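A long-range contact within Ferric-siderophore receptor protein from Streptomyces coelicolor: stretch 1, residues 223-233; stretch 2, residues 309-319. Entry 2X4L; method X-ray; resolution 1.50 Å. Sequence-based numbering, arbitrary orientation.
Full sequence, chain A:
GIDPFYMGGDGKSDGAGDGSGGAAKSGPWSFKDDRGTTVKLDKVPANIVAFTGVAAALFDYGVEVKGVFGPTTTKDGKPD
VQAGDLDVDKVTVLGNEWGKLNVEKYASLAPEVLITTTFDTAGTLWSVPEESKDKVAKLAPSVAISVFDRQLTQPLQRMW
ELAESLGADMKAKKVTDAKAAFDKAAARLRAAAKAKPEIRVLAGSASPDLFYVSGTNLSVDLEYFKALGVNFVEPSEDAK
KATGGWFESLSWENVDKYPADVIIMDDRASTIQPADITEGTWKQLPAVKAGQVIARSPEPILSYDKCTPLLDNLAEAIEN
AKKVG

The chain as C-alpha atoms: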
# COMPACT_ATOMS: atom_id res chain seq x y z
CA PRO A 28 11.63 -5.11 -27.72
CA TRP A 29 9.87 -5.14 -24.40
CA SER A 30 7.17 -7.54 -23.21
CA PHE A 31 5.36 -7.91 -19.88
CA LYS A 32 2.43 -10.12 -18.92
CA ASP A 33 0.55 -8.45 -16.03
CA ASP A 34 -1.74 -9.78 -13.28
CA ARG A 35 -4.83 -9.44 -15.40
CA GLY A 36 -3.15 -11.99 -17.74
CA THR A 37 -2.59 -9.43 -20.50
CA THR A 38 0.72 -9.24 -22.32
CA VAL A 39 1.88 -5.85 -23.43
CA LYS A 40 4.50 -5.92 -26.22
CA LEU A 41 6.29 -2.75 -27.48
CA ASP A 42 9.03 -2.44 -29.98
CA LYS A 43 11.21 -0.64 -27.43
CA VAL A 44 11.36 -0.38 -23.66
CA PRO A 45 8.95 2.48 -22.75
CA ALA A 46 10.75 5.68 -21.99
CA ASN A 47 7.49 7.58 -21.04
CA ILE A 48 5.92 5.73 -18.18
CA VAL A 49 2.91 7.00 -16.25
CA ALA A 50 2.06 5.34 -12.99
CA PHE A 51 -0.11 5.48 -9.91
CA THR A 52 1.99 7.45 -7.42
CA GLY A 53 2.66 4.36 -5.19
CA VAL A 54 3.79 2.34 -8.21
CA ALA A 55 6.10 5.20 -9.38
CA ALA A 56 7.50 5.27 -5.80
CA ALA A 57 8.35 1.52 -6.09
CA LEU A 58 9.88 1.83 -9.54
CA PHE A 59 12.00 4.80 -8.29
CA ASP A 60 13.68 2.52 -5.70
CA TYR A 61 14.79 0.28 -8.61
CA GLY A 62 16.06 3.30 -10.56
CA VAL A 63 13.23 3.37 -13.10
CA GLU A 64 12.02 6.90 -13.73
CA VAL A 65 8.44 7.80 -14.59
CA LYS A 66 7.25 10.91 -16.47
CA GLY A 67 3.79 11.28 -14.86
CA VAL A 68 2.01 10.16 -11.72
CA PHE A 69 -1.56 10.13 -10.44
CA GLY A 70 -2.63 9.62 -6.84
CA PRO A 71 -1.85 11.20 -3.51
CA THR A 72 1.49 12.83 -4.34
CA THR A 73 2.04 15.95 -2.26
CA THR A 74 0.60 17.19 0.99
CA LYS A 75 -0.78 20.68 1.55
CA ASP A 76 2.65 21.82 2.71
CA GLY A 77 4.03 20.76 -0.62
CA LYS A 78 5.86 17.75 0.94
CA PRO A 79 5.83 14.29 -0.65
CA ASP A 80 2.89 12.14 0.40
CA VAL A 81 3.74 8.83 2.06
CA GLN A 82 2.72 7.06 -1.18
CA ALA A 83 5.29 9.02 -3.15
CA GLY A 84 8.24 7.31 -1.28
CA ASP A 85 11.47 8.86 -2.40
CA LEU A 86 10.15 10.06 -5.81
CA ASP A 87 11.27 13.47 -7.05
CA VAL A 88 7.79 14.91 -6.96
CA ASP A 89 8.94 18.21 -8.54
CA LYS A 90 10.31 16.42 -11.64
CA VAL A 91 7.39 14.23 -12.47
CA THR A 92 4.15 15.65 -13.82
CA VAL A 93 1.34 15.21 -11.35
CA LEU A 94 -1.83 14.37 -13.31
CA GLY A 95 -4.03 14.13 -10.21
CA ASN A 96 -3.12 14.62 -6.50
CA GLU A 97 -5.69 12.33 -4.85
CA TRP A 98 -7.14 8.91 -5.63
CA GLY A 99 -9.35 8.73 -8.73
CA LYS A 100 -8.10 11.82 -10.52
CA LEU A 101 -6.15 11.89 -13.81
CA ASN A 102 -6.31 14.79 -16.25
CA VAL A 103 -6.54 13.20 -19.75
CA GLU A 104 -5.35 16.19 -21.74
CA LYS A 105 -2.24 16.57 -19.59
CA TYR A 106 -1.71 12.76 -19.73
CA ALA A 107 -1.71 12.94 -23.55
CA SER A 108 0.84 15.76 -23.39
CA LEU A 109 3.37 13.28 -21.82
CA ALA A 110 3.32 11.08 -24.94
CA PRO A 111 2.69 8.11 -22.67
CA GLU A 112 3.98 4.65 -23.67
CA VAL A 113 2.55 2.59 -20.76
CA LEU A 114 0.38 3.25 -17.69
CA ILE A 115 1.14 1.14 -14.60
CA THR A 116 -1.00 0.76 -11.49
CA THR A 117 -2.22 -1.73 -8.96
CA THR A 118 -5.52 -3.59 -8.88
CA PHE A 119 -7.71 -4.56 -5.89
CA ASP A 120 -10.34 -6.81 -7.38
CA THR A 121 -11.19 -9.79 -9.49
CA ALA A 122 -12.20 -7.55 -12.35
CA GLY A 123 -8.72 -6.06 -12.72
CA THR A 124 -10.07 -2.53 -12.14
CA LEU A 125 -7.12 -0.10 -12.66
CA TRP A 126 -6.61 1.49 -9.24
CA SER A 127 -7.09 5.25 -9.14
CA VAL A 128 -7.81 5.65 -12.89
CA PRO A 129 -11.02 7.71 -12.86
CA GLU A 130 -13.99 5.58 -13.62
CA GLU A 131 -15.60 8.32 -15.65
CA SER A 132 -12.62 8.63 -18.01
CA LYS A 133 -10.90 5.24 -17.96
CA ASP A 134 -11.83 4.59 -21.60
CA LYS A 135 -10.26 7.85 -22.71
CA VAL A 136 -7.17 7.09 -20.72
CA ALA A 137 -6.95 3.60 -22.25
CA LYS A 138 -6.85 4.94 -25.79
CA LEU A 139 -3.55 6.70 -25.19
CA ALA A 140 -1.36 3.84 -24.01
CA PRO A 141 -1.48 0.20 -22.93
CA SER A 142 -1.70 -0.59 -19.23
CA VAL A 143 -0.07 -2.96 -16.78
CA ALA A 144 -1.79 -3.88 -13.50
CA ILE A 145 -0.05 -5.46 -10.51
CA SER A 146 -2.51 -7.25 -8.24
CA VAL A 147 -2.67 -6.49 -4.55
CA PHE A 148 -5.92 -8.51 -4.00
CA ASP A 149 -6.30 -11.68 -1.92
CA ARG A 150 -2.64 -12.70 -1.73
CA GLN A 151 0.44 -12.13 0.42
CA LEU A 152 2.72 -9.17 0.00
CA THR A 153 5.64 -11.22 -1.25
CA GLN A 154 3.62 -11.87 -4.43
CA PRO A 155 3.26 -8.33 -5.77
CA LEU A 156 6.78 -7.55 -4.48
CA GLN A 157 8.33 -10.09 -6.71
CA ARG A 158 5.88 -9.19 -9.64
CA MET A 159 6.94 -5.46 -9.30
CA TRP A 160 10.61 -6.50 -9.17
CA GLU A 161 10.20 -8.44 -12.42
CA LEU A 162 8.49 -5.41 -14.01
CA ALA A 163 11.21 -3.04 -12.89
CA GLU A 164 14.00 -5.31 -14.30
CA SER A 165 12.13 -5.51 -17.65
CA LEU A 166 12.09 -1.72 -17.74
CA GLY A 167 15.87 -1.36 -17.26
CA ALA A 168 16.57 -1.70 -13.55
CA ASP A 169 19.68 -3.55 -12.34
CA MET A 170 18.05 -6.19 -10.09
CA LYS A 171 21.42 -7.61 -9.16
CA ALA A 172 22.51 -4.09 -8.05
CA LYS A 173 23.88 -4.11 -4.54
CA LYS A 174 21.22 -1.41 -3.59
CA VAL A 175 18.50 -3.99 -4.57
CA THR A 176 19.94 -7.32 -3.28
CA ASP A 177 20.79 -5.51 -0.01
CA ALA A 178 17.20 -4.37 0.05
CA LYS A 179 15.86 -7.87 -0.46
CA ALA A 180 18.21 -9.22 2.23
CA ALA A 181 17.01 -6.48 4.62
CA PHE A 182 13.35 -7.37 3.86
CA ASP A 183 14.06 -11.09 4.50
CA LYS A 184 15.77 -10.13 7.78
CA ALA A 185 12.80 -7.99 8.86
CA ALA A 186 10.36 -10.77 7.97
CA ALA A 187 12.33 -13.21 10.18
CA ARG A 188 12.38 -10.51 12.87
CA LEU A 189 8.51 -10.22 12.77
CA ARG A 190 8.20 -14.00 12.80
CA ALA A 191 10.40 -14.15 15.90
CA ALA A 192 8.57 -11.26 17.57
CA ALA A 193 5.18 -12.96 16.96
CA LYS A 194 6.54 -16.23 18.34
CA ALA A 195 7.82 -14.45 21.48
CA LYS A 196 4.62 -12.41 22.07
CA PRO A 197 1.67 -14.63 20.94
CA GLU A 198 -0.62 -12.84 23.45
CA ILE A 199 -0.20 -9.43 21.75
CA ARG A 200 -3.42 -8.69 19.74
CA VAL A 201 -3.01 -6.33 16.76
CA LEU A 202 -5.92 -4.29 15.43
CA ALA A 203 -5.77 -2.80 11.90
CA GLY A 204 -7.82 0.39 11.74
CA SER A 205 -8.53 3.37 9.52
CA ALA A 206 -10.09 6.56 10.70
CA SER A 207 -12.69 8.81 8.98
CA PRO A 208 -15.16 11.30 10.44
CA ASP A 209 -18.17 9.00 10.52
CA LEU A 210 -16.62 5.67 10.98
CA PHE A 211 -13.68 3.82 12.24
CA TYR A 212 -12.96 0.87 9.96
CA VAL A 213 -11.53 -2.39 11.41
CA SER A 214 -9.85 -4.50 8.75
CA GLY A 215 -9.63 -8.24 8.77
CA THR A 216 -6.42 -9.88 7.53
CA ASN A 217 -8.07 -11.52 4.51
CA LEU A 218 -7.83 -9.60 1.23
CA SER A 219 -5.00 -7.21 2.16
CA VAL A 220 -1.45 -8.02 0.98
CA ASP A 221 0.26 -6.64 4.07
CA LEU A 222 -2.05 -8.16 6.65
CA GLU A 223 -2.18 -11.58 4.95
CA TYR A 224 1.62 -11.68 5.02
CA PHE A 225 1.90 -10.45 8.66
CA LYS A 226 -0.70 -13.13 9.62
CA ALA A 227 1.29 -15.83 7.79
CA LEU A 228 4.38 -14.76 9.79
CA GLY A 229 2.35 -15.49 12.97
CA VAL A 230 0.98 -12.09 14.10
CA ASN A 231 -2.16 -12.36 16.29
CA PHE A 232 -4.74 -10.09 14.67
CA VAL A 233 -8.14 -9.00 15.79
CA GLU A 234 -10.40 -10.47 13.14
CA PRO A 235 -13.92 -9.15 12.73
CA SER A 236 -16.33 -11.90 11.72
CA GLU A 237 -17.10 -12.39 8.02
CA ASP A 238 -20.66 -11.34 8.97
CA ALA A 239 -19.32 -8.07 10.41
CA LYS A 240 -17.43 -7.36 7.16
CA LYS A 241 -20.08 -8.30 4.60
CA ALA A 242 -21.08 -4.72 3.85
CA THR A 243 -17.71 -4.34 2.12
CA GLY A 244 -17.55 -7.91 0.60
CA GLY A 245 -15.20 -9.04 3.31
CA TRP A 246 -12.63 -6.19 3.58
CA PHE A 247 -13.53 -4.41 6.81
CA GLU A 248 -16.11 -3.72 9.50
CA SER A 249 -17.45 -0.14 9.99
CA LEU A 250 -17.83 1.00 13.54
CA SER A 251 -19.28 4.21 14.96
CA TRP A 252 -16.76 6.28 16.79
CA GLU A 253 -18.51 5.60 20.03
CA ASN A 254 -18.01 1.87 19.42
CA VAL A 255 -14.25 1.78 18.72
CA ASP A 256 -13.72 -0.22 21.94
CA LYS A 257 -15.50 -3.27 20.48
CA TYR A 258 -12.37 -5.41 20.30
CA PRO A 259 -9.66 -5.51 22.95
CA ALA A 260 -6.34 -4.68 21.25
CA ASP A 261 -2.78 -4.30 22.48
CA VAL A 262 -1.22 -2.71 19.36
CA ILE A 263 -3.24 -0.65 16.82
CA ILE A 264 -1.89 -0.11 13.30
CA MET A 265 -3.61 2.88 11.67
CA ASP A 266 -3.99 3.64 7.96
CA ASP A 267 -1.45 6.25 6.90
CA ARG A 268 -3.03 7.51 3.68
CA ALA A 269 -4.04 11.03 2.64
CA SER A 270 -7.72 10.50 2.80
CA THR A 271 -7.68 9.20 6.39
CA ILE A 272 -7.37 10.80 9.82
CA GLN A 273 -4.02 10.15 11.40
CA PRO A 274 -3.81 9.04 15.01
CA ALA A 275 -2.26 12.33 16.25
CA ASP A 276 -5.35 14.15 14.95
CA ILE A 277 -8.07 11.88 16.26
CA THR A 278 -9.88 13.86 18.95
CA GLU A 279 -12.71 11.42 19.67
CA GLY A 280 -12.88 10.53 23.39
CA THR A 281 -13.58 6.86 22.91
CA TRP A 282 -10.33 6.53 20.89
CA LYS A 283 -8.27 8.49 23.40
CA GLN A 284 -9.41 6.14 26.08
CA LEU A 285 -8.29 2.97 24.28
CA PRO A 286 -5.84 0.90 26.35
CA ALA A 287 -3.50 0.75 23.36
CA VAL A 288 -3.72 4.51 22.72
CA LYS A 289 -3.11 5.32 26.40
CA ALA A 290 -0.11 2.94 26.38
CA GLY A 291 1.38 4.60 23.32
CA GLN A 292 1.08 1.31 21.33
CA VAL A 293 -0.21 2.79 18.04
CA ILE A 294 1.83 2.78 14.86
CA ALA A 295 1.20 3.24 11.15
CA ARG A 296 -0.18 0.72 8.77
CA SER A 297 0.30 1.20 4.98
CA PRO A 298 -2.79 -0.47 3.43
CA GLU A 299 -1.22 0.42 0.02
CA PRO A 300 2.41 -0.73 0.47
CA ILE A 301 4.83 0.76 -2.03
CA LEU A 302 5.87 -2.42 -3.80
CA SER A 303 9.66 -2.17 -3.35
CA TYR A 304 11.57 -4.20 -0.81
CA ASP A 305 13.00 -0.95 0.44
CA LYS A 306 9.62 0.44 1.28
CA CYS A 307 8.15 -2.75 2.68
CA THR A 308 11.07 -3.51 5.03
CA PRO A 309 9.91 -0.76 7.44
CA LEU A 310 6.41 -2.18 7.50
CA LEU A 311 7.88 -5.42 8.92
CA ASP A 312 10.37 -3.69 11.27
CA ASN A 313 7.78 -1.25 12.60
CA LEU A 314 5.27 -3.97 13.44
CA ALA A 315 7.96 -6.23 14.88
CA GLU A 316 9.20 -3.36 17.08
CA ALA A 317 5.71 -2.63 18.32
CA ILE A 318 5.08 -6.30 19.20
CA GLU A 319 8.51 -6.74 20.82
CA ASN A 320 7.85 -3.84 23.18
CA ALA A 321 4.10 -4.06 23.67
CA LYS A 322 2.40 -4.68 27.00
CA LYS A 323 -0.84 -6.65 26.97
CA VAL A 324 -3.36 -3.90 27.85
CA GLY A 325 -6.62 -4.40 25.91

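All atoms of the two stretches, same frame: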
# COMPACT_ATOMS: atom_id res chain seq x y z
N GLU A 223 -2.23 -10.13 5.18
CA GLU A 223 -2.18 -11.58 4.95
C GLU A 223 -0.76 -12.05 5.19
O GLU A 223 -0.55 -13.17 5.78
CB GLU A 223 -2.60 -11.92 3.49
CG GLU A 223 -4.10 -11.90 3.32
CD GLU A 223 -4.50 -12.67 2.09
OE1 GLU A 223 -3.66 -13.52 1.57
OE2 GLU A 223 -5.68 -12.46 1.61
N TYR A 224 0.24 -11.24 4.82
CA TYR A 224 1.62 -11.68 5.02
C TYR A 224 1.97 -11.65 6.54
O TYR A 224 2.54 -12.62 7.06
CB TYR A 224 2.59 -10.77 4.23
CG TYR A 224 4.02 -11.20 4.29
CD1 TYR A 224 4.39 -12.48 4.05
CD2 TYR A 224 5.06 -10.23 4.51
CE1 TYR A 224 5.73 -12.86 4.00
CE2 TYR A 224 6.37 -10.66 4.57
CZ TYR A 224 6.71 -11.91 4.23
OH TYR A 224 8.08 -12.42 4.20
N PHE A 225 1.62 -10.56 7.20
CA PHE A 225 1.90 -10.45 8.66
C PHE A 225 1.23 -11.63 9.41
O PHE A 225 1.83 -12.26 10.32
CB PHE A 225 1.36 -9.12 9.25
CG PHE A 225 1.93 -7.89 8.63
CD1 PHE A 225 3.15 -7.87 8.01
CD2 PHE A 225 1.14 -6.73 8.70
CE1 PHE A 225 3.66 -6.68 7.40
CE2 PHE A 225 1.57 -5.55 8.13
CZ PHE A 225 2.82 -5.50 7.52
N LYS A 226 -0.00 -11.95 9.04
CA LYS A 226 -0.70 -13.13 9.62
C LYS A 226 0.04 -14.44 9.38
O LYS A 226 0.20 -15.25 10.28
CB LYS A 226 -2.15 -13.22 9.10
CG LYS A 226 -2.91 -14.41 9.75
CD LYS A 226 -4.40 -14.47 9.44
CE LYS A 226 -5.30 -15.29 10.53
NZ LYS A 226 -5.78 -14.62 11.84
N ALA A 227 0.53 -14.61 8.16
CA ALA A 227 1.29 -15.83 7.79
C ALA A 227 2.55 -15.93 8.62
O ALA A 227 2.99 -17.07 8.92
CB ALA A 227 1.60 -15.77 6.28
N LEU A 228 3.13 -14.76 9.00
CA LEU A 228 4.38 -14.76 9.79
C LEU A 228 4.04 -14.95 11.26
O LEU A 228 4.96 -15.12 12.11
CB LEU A 228 5.12 -13.41 9.62
CG LEU A 228 5.64 -13.20 8.18
CD1 LEU A 228 6.22 -11.78 8.06
CD2 LEU A 228 6.78 -14.16 7.94
N GLY A 229 2.76 -15.06 11.62
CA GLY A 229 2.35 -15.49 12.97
C GLY A 229 1.75 -14.40 13.85
O GLY A 229 1.38 -14.70 14.97
N VAL A 230 1.55 -13.22 13.32
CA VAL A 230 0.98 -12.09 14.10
C VAL A 230 -0.46 -12.42 14.49
O VAL A 230 -1.19 -12.99 13.66
CB VAL A 230 1.04 -10.79 13.34
CG1 VAL A 230 0.36 -9.65 14.11
CG2 VAL A 230 2.50 -10.39 13.17
N ASN A 231 -0.81 -12.11 15.73
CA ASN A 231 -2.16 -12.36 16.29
C ASN A 231 -2.99 -11.11 16.00
O ASN A 231 -2.85 -10.08 16.68
CB ASN A 231 -1.97 -12.57 17.80
CG ASN A 231 -3.26 -12.83 18.52
OD1 ASN A 231 -4.33 -12.74 17.92
ND2 ASN A 231 -3.17 -13.01 19.87
N PHE A 232 -3.82 -11.20 14.99
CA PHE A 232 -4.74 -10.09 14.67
C PHE A 232 -6.10 -10.25 15.24
O PHE A 232 -6.67 -11.39 15.29
CB PHE A 232 -4.93 -9.92 13.15
CG PHE A 232 -3.75 -9.23 12.50
CD1 PHE A 232 -2.72 -9.99 12.03
CD2 PHE A 232 -3.67 -7.84 12.43
CE1 PHE A 232 -1.61 -9.33 11.44
CE2 PHE A 232 -2.58 -7.18 11.85
CZ PHE A 232 -1.54 -7.96 11.40
N VAL A 233 -6.68 -9.11 15.62
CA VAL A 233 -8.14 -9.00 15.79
C VAL A 233 -8.78 -9.23 14.42
O VAL A 233 -8.36 -8.65 13.41
CB VAL A 233 -8.53 -7.57 16.26
CG1 VAL A 233 -10.07 -7.39 16.24
CG2 VAL A 233 -8.01 -7.40 17.63
N PRO A 309 10.32 -1.43 6.21
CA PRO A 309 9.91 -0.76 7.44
C PRO A 309 8.55 -1.25 7.95
O PRO A 309 8.23 -1.15 9.12
CB PRO A 309 9.91 0.74 7.05
CG PRO A 309 10.82 0.83 5.94
CD PRO A 309 10.76 -0.48 5.17
N LEU A 310 7.71 -1.73 7.04
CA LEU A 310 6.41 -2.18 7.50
C LEU A 310 6.61 -3.40 8.44
O LEU A 310 5.92 -3.49 9.49
CB LEU A 310 5.51 -2.60 6.33
CG LEU A 310 5.31 -1.61 5.19
CD1 LEU A 310 4.38 -2.18 4.14
CD2 LEU A 310 4.80 -0.23 5.77
N LEU A 311 7.55 -4.29 8.05
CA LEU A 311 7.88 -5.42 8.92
C LEU A 311 8.60 -5.02 10.21
O LEU A 311 8.19 -5.41 11.30
CB LEU A 311 8.72 -6.46 8.13
CG LEU A 311 8.03 -7.06 6.94
CD1 LEU A 311 9.09 -7.66 6.07
CD2 LEU A 311 7.05 -8.09 7.40
N ASP A 312 9.64 -4.16 10.06
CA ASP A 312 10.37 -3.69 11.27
C ASP A 312 9.43 -2.96 12.20
O ASP A 312 9.58 -3.12 13.42
CB ASP A 312 11.56 -2.76 10.86
CG ASP A 312 12.76 -3.51 10.42
OD1 ASP A 312 13.06 -4.65 10.93
OD2 ASP A 312 13.51 -2.96 9.56
N ASN A 313 8.56 -2.08 11.66
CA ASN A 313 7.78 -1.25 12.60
C ASN A 313 6.83 -2.13 13.41
O ASN A 313 6.62 -1.92 14.63
CB ASN A 313 6.94 -0.20 11.87
CG ASN A 313 7.76 0.88 11.29
OD1 ASN A 313 8.96 1.06 11.63
ND2 ASN A 313 7.11 1.60 10.36
N LEU A 314 6.21 -3.08 12.75
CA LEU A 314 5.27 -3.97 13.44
C LEU A 314 6.01 -4.93 14.40
O LEU A 314 5.55 -5.15 15.53
CB LEU A 314 4.41 -4.75 12.39
CG LEU A 314 3.40 -5.71 13.05
CD1 LEU A 314 2.41 -5.00 14.01
CD2 LEU A 314 2.56 -6.30 11.96
N ALA A 315 7.15 -5.48 13.92
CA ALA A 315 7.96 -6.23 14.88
C ALA A 315 8.34 -5.44 16.15
O ALA A 315 8.20 -5.94 17.26
CB ALA A 315 9.24 -6.76 14.22
N GLU A 316 8.82 -4.21 15.96
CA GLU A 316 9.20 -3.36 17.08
C GLU A 316 8.01 -3.16 18.04
O GLU A 316 8.18 -3.22 19.26
CB GLU A 316 9.72 -2.02 16.55
CG GLU A 316 10.11 -1.05 17.67
CD GLU A 316 10.57 0.25 17.11
OE1 GLU A 316 9.92 0.89 16.26
OE2 GLU A 316 11.68 0.64 17.48
N ALA A 317 6.83 -2.89 17.50
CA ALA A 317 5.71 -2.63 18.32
C ALA A 317 5.36 -3.89 19.14
O ALA A 317 5.15 -3.82 20.35
CB ALA A 317 4.48 -2.20 17.44
N ILE A 318 5.42 -5.05 18.48
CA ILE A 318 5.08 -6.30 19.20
C ILE A 318 6.13 -6.64 20.24
O ILE A 318 5.81 -7.05 21.35
CB ILE A 318 4.89 -7.45 18.16
CG1 ILE A 318 3.57 -7.18 17.36
CG2 ILE A 318 4.75 -8.85 18.88
CD1 ILE A 318 3.45 -8.18 16.18
N GLU A 319 7.39 -6.46 19.88
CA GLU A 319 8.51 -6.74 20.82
C GLU A 319 8.36 -5.97 22.12
O GLU A 319 8.64 -6.52 23.19
CB GLU A 319 9.88 -6.36 20.15
CG GLU A 319 10.27 -7.31 19.03
CD GLU A 319 11.22 -6.71 18.03
OE1 GLU A 319 11.65 -5.51 18.22
OE2 GLU A 319 11.54 -7.40 17.02

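Two pieces of chain can pack closely through apolar side chains, with no hydrogen bond between them, and the packing of residues 223-233 against 309-319 in this ferric-siderophore receptor is a compact example. The contact is made by apolar side chains, which together bury 317 Å² of surface. The two helices do not pack backbone to backbone: their axes come no closer than 11.8 Å and their directions differ by 51°, a spacing that leaves room for large side chains between them.

The principal bump is Phe225. Its CA-to-CB bond points toward the second helix, and with chi1 in the m well the ring reaches a hollow lined by Leu310, Leu311 and Leu314. A flat ring offers two kinds of surface, and both are used. Over one face lies a methyl of Leu314, its CD2 3.9 Å from the centroid of the Phe225 ring in a CH-pi contact, with Phe225 CD2 just 3.6 Å from Leu314 CD2. At the edge, Phe225 CE1 meets Leu311 CD2 at 3.7 Å, and Phe225 CZ lies 4.1 Å from Leu310 CB.

The fit is reciprocal, for Leu311 is a bump in its own right. Its CA-to-CB bond points sideways, yet the end of the side chain comes nearer and carries CD2 into a pocket formed by three residues of the first stretch. Besides touching Phe225, Leu311 CD2 lies 3.9 Å from Tyr224 CE2 and 3.8 Å from Leu228 CD1. Leucine suits this place: its CD2 touches two aromatic rings and another leucine, while Leu311 CD1 also lies 4.3 Å from Tyr224 CE2.

Beyond the helix, Gly229 turns the chain in a Schellman motif. Its positive phi would jam a CB against the preceding carbonyl oxygen, which explains the glycine. Gly229 N bonds to Lys226 O at 2.9 Å, and Val230 N to Phe225 O at 3.2 Å. Immediately after the turn, the CA-to-CB bond of Val230 points toward the second helix, and its compact side chain continues the apolar surface: Val230 CG2 is 3.9 Å from Ile318 CD1 and 4.3 Å from Leu314 CD2. The same Leu314 methyl is approached more loosely by Phe232, with Phe232 CZ 4.5 Å from Leu314 CD2.

On the second helix, Leu311, Leu314 and Ile318 follow the spacing of three and four that keeps side chains along one side of a helix. Polar residues such as Lys226 and Glu316 lie outside the contact, which is made largely of buried hydrocarbon, with the partly exposed Leu310 near the Phe225 ring edge.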